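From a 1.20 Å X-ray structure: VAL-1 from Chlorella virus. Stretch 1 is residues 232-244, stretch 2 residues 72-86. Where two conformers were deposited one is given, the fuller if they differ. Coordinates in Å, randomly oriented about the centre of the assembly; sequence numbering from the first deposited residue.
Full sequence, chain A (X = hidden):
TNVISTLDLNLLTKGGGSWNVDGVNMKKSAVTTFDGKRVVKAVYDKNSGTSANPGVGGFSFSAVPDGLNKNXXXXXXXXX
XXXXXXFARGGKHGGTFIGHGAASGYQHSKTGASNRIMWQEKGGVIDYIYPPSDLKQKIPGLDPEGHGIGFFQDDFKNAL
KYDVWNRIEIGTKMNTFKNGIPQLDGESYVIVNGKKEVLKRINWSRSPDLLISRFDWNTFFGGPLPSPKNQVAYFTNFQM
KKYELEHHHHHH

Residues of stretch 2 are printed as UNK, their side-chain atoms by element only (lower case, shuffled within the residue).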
# COMPACT_ATOMS: atom_id res chain seq x y z
N VAL A 232 10.53 -15.25 -4.50
CA VAL A 232 9.82 -14.97 -3.26
C VAL A 232 10.38 -13.77 -2.55
O VAL A 232 11.55 -13.41 -2.70
CB VAL A 232 9.84 -16.16 -2.29
CG1 VAL A 232 9.42 -17.46 -2.99
CG2 VAL A 232 11.21 -16.35 -1.68
N ALA A 233 9.55 -13.14 -1.74
CA ALA A 233 9.93 -12.11 -0.80
C ALA A 233 9.23 -12.42 0.51
O ALA A 233 8.22 -13.14 0.52
CB ALA A 233 9.58 -10.72 -1.31
N TYR A 234 9.72 -11.84 1.60
CA TYR A 234 9.08 -12.10 2.88
C TYR A 234 8.59 -10.79 3.51
O TYR A 234 9.33 -9.81 3.54
CB TYR A 234 10.04 -12.78 3.86
CG TYR A 234 10.66 -14.04 3.31
CD1 TYR A 234 10.05 -15.28 3.50
CD2 TYR A 234 11.86 -13.98 2.59
CE1 TYR A 234 10.62 -16.44 2.98
CE2 TYR A 234 12.43 -15.13 2.10
CZ TYR A 234 11.81 -16.35 2.30
OH TYR A 234 12.44 -17.49 1.78
N PHE A 235 7.37 -10.80 4.01
CA PHE A 235 6.80 -9.63 4.66
C PHE A 235 6.51 -9.94 6.12
O PHE A 235 6.09 -11.03 6.48
CB PHE A 235 5.44 -9.26 3.95
CG PHE A 235 5.66 -8.68 2.56
CD1 PHE A 235 5.85 -7.33 2.36
CD2 PHE A 235 5.67 -9.55 1.46
CE1 PHE A 235 6.04 -6.80 1.07
CE2 PHE A 235 5.86 -9.04 0.17
CZ PHE A 235 6.05 -7.67 -0.03
N THR A 236 6.73 -8.95 6.97
CA THR A 236 6.52 -9.20 8.41
C THR A 236 6.20 -7.91 9.11
O THR A 236 6.38 -6.83 8.57
CB THR A 236 7.79 -9.87 9.01
OG1 THR A 236 7.48 -10.39 10.31
CG2 THR A 236 8.96 -8.88 9.08
N ASN A 237 5.76 -8.03 10.37
CA ASN A 237 5.64 -6.91 11.28
C ASN A 237 4.70 -5.84 10.71
O ASN A 237 5.06 -4.66 10.64
CB ASN A 237 7.01 -6.29 11.62
CG ASN A 237 6.92 -5.53 12.92
OD1 ASN A 237 6.04 -5.74 13.75
ND2 ASN A 237 7.87 -4.59 13.11
N PHE A 238 3.52 -6.25 10.31
CA PHE A 238 2.50 -5.29 9.86
C PHE A 238 1.96 -4.53 11.06
O PHE A 238 1.49 -5.14 12.03
CB PHE A 238 1.33 -6.06 9.20
CG PHE A 238 1.70 -6.65 7.86
CD1 PHE A 238 1.47 -5.92 6.70
CD2 PHE A 238 2.26 -7.91 7.73
CE1 PHE A 238 1.77 -6.51 5.44
CE2 PHE A 238 2.57 -8.49 6.52
CZ PHE A 238 2.33 -7.76 5.37
N GLN A 239 2.05 -3.21 11.05
CA GLN A 239 1.66 -2.36 12.14
C GLN A 239 0.72 -1.26 11.67
O GLN A 239 0.82 -0.76 10.56
CB GLN A 239 2.91 -1.68 12.78
CG GLN A 239 3.85 -2.72 13.38
CD GLN A 239 5.10 -2.09 13.93
OE1 GLN A 239 5.64 -1.21 13.23
NE2 GLN A 239 5.60 -2.48 15.09
N MET A 240 -0.17 -0.91 12.61
CA MET A 240 -1.01 0.27 12.45
C MET A 240 -0.46 1.32 13.41
O MET A 240 -0.33 0.99 14.61
CB MET A 240 -2.48 -0.02 12.72
CG MET A 240 -3.35 1.18 12.35
SD MET A 240 -5.12 0.93 12.55
CE MET A 240 -5.25 0.65 14.37
N LYS A 241 -0.14 2.51 12.94
CA LYS A 241 0.58 3.49 13.75
C LYS A 241 -0.13 4.84 13.71
O LYS A 241 -0.84 5.10 12.74
CB LYS A 241 2.02 3.66 13.23
CG LYS A 241 2.81 2.34 13.27
CD LYS A 241 4.24 2.51 12.73
CE LYS A 241 5.04 3.46 13.61
NZ LYS A 241 6.47 3.53 13.16
N LYS A 242 0.14 5.63 14.73
CA LYS A 242 -0.37 7.01 14.67
C LYS A 242 0.24 7.73 13.48
O LYS A 242 1.43 7.55 13.12
CB LYS A 242 -0.00 7.62 16.02
CG LYS A 242 -0.95 7.04 17.11
CD LYS A 242 -0.44 7.24 18.51
CE LYS A 242 -1.02 6.34 19.60
NZ LYS A 242 -0.71 4.89 19.37
N TYR A 243 -0.53 8.60 12.84
CA TYR A 243 0.04 9.51 11.82
C TYR A 243 0.97 10.51 12.54
O TYR A 243 0.52 11.23 13.42
CB TYR A 243 -1.08 10.23 11.08
CG TYR A 243 -0.56 11.02 9.91
CD1 TYR A 243 -0.49 10.48 8.65
CD2 TYR A 243 -0.19 12.35 10.07
CE1 TYR A 243 -0.04 11.19 7.57
CE2 TYR A 243 0.29 13.10 8.99
CZ TYR A 243 0.35 12.51 7.76
OH TYR A 243 0.83 13.23 6.70
N GLU A 244 2.25 10.53 12.17
CA GLU A 244 3.22 11.30 12.93
C GLU A 244 3.26 12.68 12.31
O GLU A 244 3.56 12.73 11.10
CB GLU A 244 4.62 10.67 12.90
CG GLU A 244 5.55 11.35 13.91
CD GLU A 244 6.55 10.39 14.53
OE1 GLU A 244 6.17 9.25 14.87
OE2 GLU A 244 7.75 10.75 14.70
N UNK A 72 -6.62 10.08 10.13
CA UNK A 72 -5.16 10.08 9.87
C UNK A 72 -4.61 8.80 10.43
O UNK A 72 -4.82 8.52 11.62
c UNK A 72 -4.51 11.30 10.53
N UNK A 73 -3.90 8.02 9.61
CA UNK A 73 -3.34 6.79 10.11
C UNK A 73 -2.13 6.40 9.28
O UNK A 73 -2.05 6.80 8.10
c UNK A 73 -4.43 5.69 10.04
c UNK A 73 -4.60 5.14 8.62
c UNK A 73 -4.26 4.97 12.48
c UNK A 73 -4.18 4.55 11.03
N UNK A 74 -1.27 5.60 9.88
CA UNK A 74 -0.10 5.07 9.17
C UNK A 74 -0.14 3.55 9.26
O UNK A 74 -0.53 2.97 10.28
c UNK A 74 2.42 5.02 9.27
c UNK A 74 1.15 5.66 9.82
o UNK A 74 1.11 7.07 9.48
N UNK A 75 0.25 2.90 8.16
CA UNK A 75 0.48 1.47 8.19
C UNK A 75 1.95 1.23 7.84
O UNK A 75 2.57 2.01 7.07
c UNK A 75 -4.35 0.45 8.88
c UNK A 75 -3.40 -0.48 9.28
c UNK A 75 -2.82 1.58 7.48
c UNK A 75 -2.15 -0.40 8.66
c UNK A 75 -0.44 0.73 7.19
c UNK A 75 -4.09 1.51 8.04
c UNK A 75 -1.86 0.64 7.79
N UNK A 76 2.48 0.17 8.41
CA UNK A 76 3.92 -0.09 8.26
C UNK A 76 4.14 -1.60 8.18
O UNK A 76 3.32 -2.38 8.67
c UNK A 76 4.67 0.49 9.45
N UNK A 77 5.21 -1.99 7.54
CA UNK A 77 5.56 -3.42 7.40
C UNK A 77 7.03 -3.48 7.05
O UNK A 77 7.65 -2.44 6.73
c UNK A 77 2.14 -0.79 4.32
c UNK A 77 4.31 -2.07 3.22
c UNK A 77 2.57 -0.46 3.05
c UNK A 77 2.77 -1.77 5.10
c UNK A 77 5.67 -3.68 3.97
n UNK A 77 5.39 -2.84 2.90
c UNK A 77 4.77 -3.46 4.99
c UNK A 77 3.66 -1.08 2.46
c UNK A 77 4.73 -4.16 6.33
c UNK A 77 3.90 -2.43 4.52
N UNK A 78 7.58 -4.68 7.12
CA UNK A 78 8.97 -4.88 6.71
C UNK A 78 9.03 -5.91 5.62
O UNK A 78 8.22 -6.85 5.61
c UNK A 78 9.82 -5.37 7.91
c UNK A 78 10.46 -4.75 10.27
c UNK A 78 9.75 -4.28 9.02
o UNK A 78 11.32 -5.63 10.18
o UNK A 78 10.22 -4.22 11.36
N UNK A 79 9.97 -5.75 4.68
CA UNK A 79 10.09 -6.74 3.58
C UNK A 79 11.54 -7.09 3.31
O UNK A 79 12.42 -6.26 3.32
c UNK A 79 10.12 -4.85 1.91
c UNK A 79 9.41 -7.19 1.21
c UNK A 79 9.41 -6.15 2.34
N UNK A 80 11.76 -8.38 3.12
CA UNK A 80 13.07 -8.96 2.84
C UNK A 80 13.05 -9.53 1.41
O UNK A 80 12.23 -10.42 1.11
c UNK A 80 15.57 -10.36 4.94
c UNK A 80 15.20 -11.52 2.91
c UNK A 80 14.72 -10.66 3.87
c UNK A 80 13.32 -10.05 3.85
c UNK A 80 16.81 -10.95 5.01
c UNK A 80 17.28 -11.84 4.03
c UNK A 80 16.45 -12.12 2.97
N UNK A 81 13.93 -8.99 0.59
CA UNK A 81 14.16 -9.43 -0.80
C UNK A 81 15.48 -10.20 -0.84
O UNK A 81 16.52 -9.52 -0.75
o UNK A 81 9.09 -5.89 -2.41
c UNK A 81 10.66 -7.61 -2.82
c UNK A 81 12.87 -7.55 -1.86
c UNK A 81 12.55 -6.32 -1.29
c UNK A 81 11.91 -8.22 -2.66
c UNK A 81 10.37 -6.42 -2.23
c UNK A 81 14.24 -8.22 -1.71
c UNK A 81 11.29 -5.75 -1.45
N UNK A 82 15.46 -11.51 -0.97
CA UNK A 82 16.72 -12.22 -1.07
C UNK A 82 17.52 -11.73 -2.26
O UNK A 82 16.95 -11.39 -3.30
c UNK A 82 16.29 -13.68 -1.29
c UNK A 82 14.92 -13.76 -0.64
c UNK A 82 14.29 -12.40 -1.00
N UNK A 83 18.85 -11.75 -2.14
CA UNK A 83 19.73 -11.44 -3.25
C UNK A 83 19.30 -12.09 -4.56
O UNK A 83 19.00 -13.30 -4.50
c UNK A 83 22.25 -11.36 -3.78
n UNK A 83 26.03 -12.09 -3.71
c UNK A 83 23.57 -12.05 -3.52
c UNK A 83 24.75 -11.53 -4.33
c UNK A 83 21.15 -11.88 -2.84
N UNK A 84 19.25 -11.32 -5.66
CA UNK A 84 18.86 -11.95 -6.94
C UNK A 84 17.40 -11.71 -7.26
O UNK A 84 17.01 -11.95 -8.39
N UNK A 85 16.61 -11.19 -6.28
CA UNK A 85 15.22 -10.90 -6.64
C UNK A 85 15.19 -9.92 -7.77
O UNK A 85 15.96 -8.93 -7.77
c UNK A 85 13.05 -10.14 -5.51
c UNK A 85 12.19 -11.15 -5.07
c UNK A 85 12.50 -8.98 -6.06
c UNK A 85 11.13 -8.80 -6.19
c UNK A 85 10.30 -9.81 -5.73
c UNK A 85 14.54 -10.34 -5.35
c UNK A 85 10.80 -10.99 -5.20
N UNK A 86 14.33 -10.13 -8.74
CA UNK A 86 14.25 -9.23 -9.89
C UNK A 86 13.01 -8.36 -9.73
O UNK A 86 11.87 -8.86 -9.82
c UNK A 86 14.28 -9.26 -12.45
o UNK A 86 14.66 -9.83 -13.53
c UNK A 86 14.22 -10.08 -11.18
o UNK A 86 13.90 -8.05 -12.43
O HOH W 1 -3.29 8.94 13.80

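Position 72 carries one side-chain carbon, 3.6 Å from Tyr243 CB, and its backbone O takes a 2.7 Å hydrogen bond from water 1 O, which accepts from Tyr243 N at 2.9 Å: Ala72. Position 73 has four carbons, forked at the first with one arm two carbons long, which is isoleucine; Ile73 CG1 lies 3.7 Å from Met240 CG and CD1 3.4 Å from Lys241 O. At 74 one carbon bears an oxygen and a carbon, hence Thr74, whose CB sits 4.0 Å from Lys241 CB; its hydroxyl is satisfied elsewhere in the structure. Position 75 shows one carbon and a six-carbon ring without a heteroatom, so Phe75; CE1 is 3.5 Å from Met240 CG, and the Met240 SD lies 4.7 Å from the ring centroid, obliquely. At 76 a lone carbon, 3.9 Å from Lys241 CD, gives Ala76.

Position 77 has fused five- and six-membered rings holding eight carbons and one nitrogen, diagnostic of Trp77. Its CB lies over the Phe238 ring, 4.1 Å from the centroid and 26° off the normal, while CD1 meets the edge of the Phe235 ring, 4.0 Å from Phe235 CD1. Position 78 has three carbons, the third carrying two oxygens: Glu78, whose OE2 accepts from Asn237 ND2 at 3.0 Å and 168°. At 79 one carbon bears two more, Val79; CG2 stands 3.7 Å from the Phe235 ring centroid, over its face. Position 80 is another plain six-carbon ring, Phe80, with CD2 4.2 Å from Tyr234 CD2. The ring at 81 bears an oxygen, hence Tyr81; CE1 is 3.6 Å from Ala233 CB.

At 82 three carbons close onto the backbone nitrogen: Pro82, CG 3.9 Å from Tyr234 CE2. Position 83 has four carbons in a row ending in nitrogen, hence Lys83; position 84 has no side-chain atom, hence Gly84, whose phi of 99° suits it; neither touches stretch 1. Position 85, one carbon and a six-carbon ring, is Phe85, with CE1 4.1 Å from Ala233 CB. At 86 two carbons, the second with two oxygens, give Asp86, also out of contact.

The strands run antiparallel at 168°, joined by eight backbone hydrogen bonds. A bulge between Thr236 and Gln239 shifts the register by one; there Asn237, at phi/psi 58/52°, directs its CB toward stretch 2. Phe235, Val79, Met240 and Phe75 pack on one face, Thr236, Glu78, Lys241 and Thr74 on the other. The contact buries 1118 Å², combining this backbone ladder with close apolar packing.

Stretch 2 (72-86) AITFAWEVFYPKGFD
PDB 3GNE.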